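Local coordinates for disulfide oxidoreductase (Xylella fastidiosa, PDB 2REM), which probably acts as a periplasmic thiol-disulfide oxidoreductase of the DsbA type, built on a thioredoxin fold, at residues G25-V30 with I159-R164. Sequence-based numbering, arbitrary orientation.
Sequences GKIEVV and IVVNGR
N162 holds its CG beside its own backbone N (chi1 -81°), and a nearly eclipsed chi2 (-7°) points OD1 at E28 N. E28 N donates to N162 OD1 at 2.7 Å, nearly along the C=O axis. N162 N in turn donates to E28 O at 2.7 Å. The asparagine thus uses a backbone N-H and a side-chain oxygen to extend the antiparallel pairing just past the end of strand 158-161, where its own phi turns positive (55°). Its ND2 donates to a water that also binds K26 O, and to E186 of helix 172-190.

Within the strands, V30 and V160 form a hydrogen-bonded pair, and V29 and V161 a non-hydrogen-bonded one. On the face with V29 and V161, V29 CG1 meets I159 CG2 at 3.7 Å and I27 CG2 lies beside V161 CG1 at 3.8 Å. On the face with V30 and V160, the extended E28 chain carries OE1 to a second water. That water donates to E28 OE1 and V160 O and accepts from G163 N. The E28 carboxylate also accepts from F20 N and A21 N and makes a salt bridge with R59.

The two strands are central in the thioredoxin-fold sheet. Helix 172-190 packs on the I27, V29 and I159 face, helix 135-151 on V30 and V160, and strand 58-64 runs parallel along the far edge of strand 27-33.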
# COMPACT_ATOMS: atom_id res chain seq x y z
N GLY A 25 -7.20 -9.24 17.01
CA GLY A 25 -7.82 -8.09 17.68
C GLY A 25 -7.86 -6.76 16.91
O GLY A 25 -8.63 -5.85 17.26
N LYS A 26 -7.08 -6.67 15.84
CA LYS A 26 -6.92 -5.41 15.09
C LYS A 26 -7.95 -5.21 13.97
O LYS A 26 -8.55 -6.17 13.46
CB LYS A 26 -5.52 -5.31 14.47
CG LYS A 26 -4.37 -5.41 15.46
CD LYS A 26 -4.14 -4.12 16.23
CE LYS A 26 -3.23 -4.38 17.42
NZ LYS A 26 -2.55 -3.12 17.88
N ILE A 27 -8.14 -3.95 13.59
CA ILE A 27 -8.84 -3.60 12.37
C ILE A 27 -7.76 -3.27 11.34
O ILE A 27 -7.01 -2.29 11.50
CB ILE A 27 -9.79 -2.42 12.54
CG1 ILE A 27 -10.81 -2.71 13.67
CG2 ILE A 27 -10.47 -2.12 11.19
CD1 ILE A 27 -11.50 -1.48 14.21
N GLU A 28 -7.68 -4.09 10.31
CA GLU A 28 -6.66 -3.89 9.32
C GLU A 28 -7.18 -2.93 8.27
O GLU A 28 -8.29 -3.08 7.77
CB GLU A 28 -6.28 -5.21 8.66
CG GLU A 28 -5.24 -5.06 7.58
CD GLU A 28 -5.00 -6.36 6.89
OE1 GLU A 28 -5.75 -6.65 5.93
OE2 GLU A 28 -4.08 -7.09 7.30
N VAL A 29 -6.38 -1.91 8.00
CA VAL A 29 -6.64 -1.01 6.91
C VAL A 29 -5.44 -1.08 6.01
O VAL A 29 -4.35 -0.66 6.38
CB VAL A 29 -6.86 0.43 7.41
CG1 VAL A 29 -7.15 1.35 6.23
CG2 VAL A 29 -8.05 0.46 8.40
N VAL A 30 -5.66 -1.64 4.83
CA VAL A 30 -4.63 -1.70 3.81
C VAL A 30 -4.86 -0.62 2.77
O VAL A 30 -5.99 -0.35 2.36
CB VAL A 30 -4.58 -3.12 3.14
CG1 VAL A 30 -3.77 -3.08 1.80
CG2 VAL A 30 -4.01 -4.13 4.11
N ILE A 159 -8.20 1.47 -0.68
CA ILE A 159 -8.26 1.14 0.73
C ILE A 159 -9.14 -0.10 0.94
O ILE A 159 -10.25 -0.19 0.37
CB ILE A 159 -8.81 2.32 1.56
CG1 ILE A 159 -7.93 3.57 1.38
CG2 ILE A 159 -8.96 1.88 3.04
CD1 ILE A 159 -6.47 3.39 1.86
N VAL A 160 -8.62 -1.05 1.73
CA VAL A 160 -9.32 -2.27 2.05
C VAL A 160 -9.34 -2.44 3.57
O VAL A 160 -8.29 -2.44 4.23
CB VAL A 160 -8.65 -3.52 1.42
CG1 VAL A 160 -9.53 -4.78 1.64
CG2 VAL A 160 -8.34 -3.31 -0.07
N VAL A 161 -10.54 -2.60 4.12
CA VAL A 161 -10.71 -2.80 5.56
C VAL A 161 -10.95 -4.27 5.85
O VAL A 161 -11.89 -4.87 5.32
CB VAL A 161 -11.85 -1.94 6.14
CG1 VAL A 161 -11.94 -2.11 7.66
CG2 VAL A 161 -11.62 -0.44 5.80
N ASN A 162 -10.07 -4.82 6.68
CA ASN A 162 -10.17 -6.22 7.13
C ASN A 162 -10.25 -7.24 6.01
O ASN A 162 -10.78 -8.34 6.19
CB ASN A 162 -11.36 -6.38 8.11
CG ASN A 162 -11.01 -5.93 9.51
OD1 ASN A 162 -9.85 -5.62 9.80
ND2 ASN A 162 -12.01 -5.87 10.38
N GLY A 163 -9.73 -6.85 4.84
CA GLY A 163 -9.74 -7.72 3.66
C GLY A 163 -11.15 -7.95 3.12
O GLY A 163 -11.37 -8.78 2.25
N ARG A 164 -12.10 -7.21 3.66
CA ARG A 164 -13.50 -7.48 3.41
C ARG A 164 -14.20 -6.33 2.70
O ARG A 164 -15.11 -6.56 1.93
CB ARG A 164 -14.21 -7.78 4.73
CG ARG A 164 -15.61 -8.22 4.60
CD ARG A 164 -16.05 -8.82 5.93
NE ARG A 164 -17.44 -9.22 5.89
CZ ARG A 164 -18.16 -9.44 6.97
NH1 ARG A 164 -17.61 -9.30 8.17
NH2 ARG A 164 -19.43 -9.81 6.85
O HOH W 1 -11.34 -6.29 13.21
O HOH W 2 -7.47 -5.27 4.41